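Long-range contact in fructokinase (PDB 3LJS), which probably transfers a phosphate group from ATP to fructose, as a member of the PfkB family of carbohydrate kinases: residues B[18-23]-B[307-312]. Sequence-based numbering, arbitrary orientation.
Sequences LAQPLV and VTRQGA
L18 and Q310 carry most of this contact, through packing of an aliphatic side chain against an amide. L18 directs its side chain toward the 307-312 turn, and its CB lies 3.6 Å from Q310 NE2. Q310 reaches back with CG beside its own backbone N, and an anti chi2 (173°) carries CD onward toward the strand; the two side chains cross obliquely. The branch end of L18 goes deeper into the turn: CD1 meets the methyl of A312, with L18 CD1 and A312 CB 4.3 Å apart. Its other methyl, CD2, faces the carbonyl of R309, although the position of that oxygen is doubtful because it clashes within the turn.

Among the polar groups, A19 O and Q310 OE1 are 3.1 Å apart, but both are acceptors and cannot pair. Beside them, the Q20 and Q310 amide planes are inclined by 30°. The terminal amide of Q20 also lies near the guanidinium of R309, whose plane is turned 78° from it; the orientation of the Q20 amide is itself uncertain. Within the turn, the backbone bond from R309 N to A312 O (3.1 Å) joins its two ends, while Q310, G311 and A312 all have positive phi, three in succession.

The turn is the tip of a short hairpin formed by strands 307-308 and 313-315, following helix 289-305. It abuts the end of strand 14-19 in the four-stranded sheet that corresponds to the lid of ribokinase-like enzymes. Strand 14-19 lies between strands 30-36 and 92-97; R309 also packs on L32 from the former and Q310 on V95 from the latter. The tip of the hairpin thus packs the segment after helix 289-305 against the lid strand, and R309 additionally packs on P28 of the second subunit.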
ATOM      1  N   LEU B  18      -5.729   1.062 -10.012  1.00 27.12           N
ATOM      2  CA  LEU B  18      -6.724   0.342 -10.798  1.00 28.37           C
ATOM      3  C   LEU B  18      -6.278  -1.025 -11.297  1.00 28.05           C
ATOM      4  O   LEU B  18      -5.448  -1.128 -12.196  1.00 27.32           O
ATOM      5  CB  LEU B  18      -7.147   1.210 -11.990  1.00 28.94           C
ATOM      6  CG  LEU B  18      -8.110   2.381 -11.748  1.00 31.78           C
ATOM      7  CD1 LEU B  18      -7.791   3.106 -10.460  1.00 29.77           C
ATOM      8  CD2 LEU B  18      -8.042   3.330 -12.938  1.00 31.16           C
ATOM      9  N   ALA B  19      -6.847  -2.075 -10.717  1.00 30.51           N
ATOM     10  CA  ALA B  19      -6.507  -3.436 -11.107  1.00 33.46           C
ATOM     11  C   ALA B  19      -7.027  -3.711 -12.511  1.00 34.43           C
ATOM     12  O   ALA B  19      -8.208  -3.506 -12.789  1.00 35.54           O
ATOM     13  CB  ALA B  19      -7.116  -4.435 -10.125  1.00 33.37           C
ATOM     14  N   GLN B  20      -6.141  -4.167 -13.389  1.00 35.98           N
ATOM     15  CA  GLN B  20      -6.519  -4.482 -14.761  1.00 39.51           C
ATOM     16  C   GLN B  20      -6.860  -5.960 -14.880  1.00 42.68           C
ATOM     17  O   GLN B  20      -6.329  -6.792 -14.142  1.00 42.14           O
ATOM     18  CB  GLN B  20      -5.381  -4.149 -15.727  1.00 39.32           C
ATOM     19  CG  GLN B  20      -5.001  -2.682 -15.769  1.00 39.29           C
ATOM     20  CD  GLN B  20      -6.210  -1.776 -15.834  1.00 40.26           C
ATOM     21  OE1 GLN B  20      -6.787  -1.420 -14.806  1.00 40.07           O
ATOM     22  NE2 GLN B  20      -6.612  -1.409 -17.046  1.00 41.05           N
ATOM     23  N   PRO B  21      -7.754  -6.308 -15.817  1.00 45.54           N
ATOM     24  CA  PRO B  21      -8.150  -7.706 -16.012  1.00 46.87           C
ATOM     25  C   PRO B  21      -6.951  -8.565 -16.391  1.00 48.19           C
ATOM     26  O   PRO B  21      -5.974  -8.071 -16.959  1.00 46.28           O
ATOM     27  CB  PRO B  21      -9.170  -7.620 -17.144  1.00 47.42           C
ATOM     28  CG  PRO B  21      -9.746  -6.238 -16.983  1.00 47.83           C
ATOM     29  CD  PRO B  21      -8.510  -5.421 -16.714  1.00 46.54           C
ATOM     30  N   LEU B  22      -7.025  -9.851 -16.073  1.00 51.21           N
ATOM     31  CA  LEU B  22      -5.938 -10.762 -16.399  1.00 54.97           C
ATOM     32  C   LEU B  22      -5.830 -10.821 -17.917  1.00 57.35           C
ATOM     33  O   LEU B  22      -6.833 -10.986 -18.615  1.00 57.42           O
ATOM     34  CB  LEU B  22      -6.222 -12.146 -15.810  1.00 55.74           C
ATOM     35  CG  LEU B  22      -5.058 -12.792 -15.050  1.00 57.25           C
ATOM     36  CD1 LEU B  22      -4.302 -11.742 -14.240  1.00 57.25           C
ATOM     37  CD2 LEU B  22      -5.601 -13.883 -14.140  1.00 57.66           C
ATOM     38  N   VAL B  23      -4.613 -10.673 -18.427  1.00 60.07           N
ATOM     39  CA  VAL B  23      -4.397 -10.672 -19.865  1.00 62.53           C
ATOM     40  C   VAL B  23      -4.091 -12.038 -20.475  1.00 64.88           C
ATOM     41  O   VAL B  23      -4.870 -12.547 -21.280  1.00 65.55           O
ATOM     42  CB  VAL B  23      -3.255  -9.705 -20.249  1.00 62.65           C
ATOM     43  CG1 VAL B  23      -3.261  -9.462 -21.753  1.00 62.84           C
ATOM     44  CG2 VAL B  23      -3.403  -8.396 -19.490  1.00 62.27           C
ATOM     45  N   VAL B 307     -14.544  12.287 -17.399  1.00 28.58           N
ATOM     46  CA  VAL B 307     -14.337  10.886 -17.747  1.00 31.57           C
ATOM     47  C   VAL B 307     -13.721  10.112 -16.586  1.00 33.19           C
ATOM     48  O   VAL B 307     -12.740  10.554 -15.989  1.00 32.25           O
ATOM     49  CB  VAL B 307     -13.411  10.749 -18.971  1.00 31.94           C
ATOM     50  CG1 VAL B 307     -13.120   9.276 -19.243  1.00 32.48           C
ATOM     51  CG2 VAL B 307     -14.057  11.408 -20.184  1.00 31.55           C
ATOM     52  N   THR B 308     -14.303   8.958 -16.275  1.00 34.63           N
ATOM     53  CA  THR B 308     -13.818   8.111 -15.189  1.00 36.55           C
ATOM     54  C   THR B 308     -13.490   6.702 -15.673  1.00 37.93           C
ATOM     55  O   THR B 308     -14.045   6.229 -16.670  1.00 37.63           O
ATOM     56  CB  THR B 308     -14.863   7.987 -14.063  1.00 37.18           C
ATOM     57  OG1 THR B 308     -16.106   7.530 -14.614  1.00 37.61           O
ATOM     58  CG2 THR B 308     -15.076   9.330 -13.377  1.00 37.99           C
ATOM     59  N   ARG B 309     -12.583   6.041 -14.958  1.00 39.10           N
ATOM     60  CA  ARG B 309     -12.181   4.671 -15.268  1.00 39.87           C
ATOM     61  C   ARG B 309     -12.133   3.926 -13.932  1.00 39.57           C
ATOM     62  O   ARG B 309     -11.229   4.157 -13.130  1.00 38.38           O
ATOM     63  CB  ARG B 309     -10.795   4.650 -15.929  1.00 41.75           C
ATOM     64  CG  ARG B 309     -10.685   3.599 -17.023  1.00 46.05           C
ATOM     65  CD  ARG B 309      -9.392   2.792 -16.967  1.00 47.45           C
ATOM     66  NE  ARG B 309      -8.247   3.486 -17.548  1.00 47.94           N
ATOM     67  CZ  ARG B 309      -7.303   2.879 -18.265  1.00 47.31           C
ATOM     68  NH1 ARG B 309      -7.377   1.572 -18.487  1.00 46.19           N
ATOM     69  NH2 ARG B 309      -6.285   3.572 -18.754  1.00 46.36           N
ATOM     70  N   GLN B 310     -13.099   3.040 -13.695  1.00 38.97           N
ATOM     71  CA  GLN B 310     -13.166   2.304 -12.430  1.00 40.19           C
ATOM     72  C   GLN B 310     -13.148   3.361 -11.333  1.00 41.40           C
ATOM     73  O   GLN B 310     -12.430   3.232 -10.339  1.00 41.85           O
ATOM     74  CB  GLN B 310     -11.949   1.386 -12.261  1.00 39.68           C
ATOM     75  CG  GLN B 310     -11.781   0.343 -13.352  1.00 38.82           C
ATOM     76  CD  GLN B 310     -10.480  -0.427 -13.223  1.00 39.38           C
ATOM     77  OE1 GLN B 310     -10.281  -1.192 -12.275  1.00 39.24           O
ATOM     78  NE2 GLN B 310      -9.580  -0.225 -14.180  1.00 37.81           N
ATOM     79  N   GLY B 311     -13.949   4.406 -11.510  1.00 42.30           N
ATOM     80  CA  GLY B 311     -13.940   5.487 -10.544  1.00 44.27           C
ATOM     81  C   GLY B 311     -12.647   6.198 -10.891  1.00 45.43           C
ATOM     82  O   GLY B 311     -11.995   5.811 -11.854  1.00 48.86           O
ATOM     83  N   ALA B 312     -12.248   7.217 -10.146  1.00 45.02           N
ATOM     84  CA  ALA B 312     -11.003   7.904 -10.486  1.00 43.61           C
ATOM     85  C   ALA B 312     -11.152   8.607 -11.831  1.00 41.97           C
ATOM     86  O   ALA B 312     -11.413   7.977 -12.857  1.00 41.66           O
ATOM     87  CB  ALA B 312      -9.843   6.908 -10.545  1.00 44.03           C
TER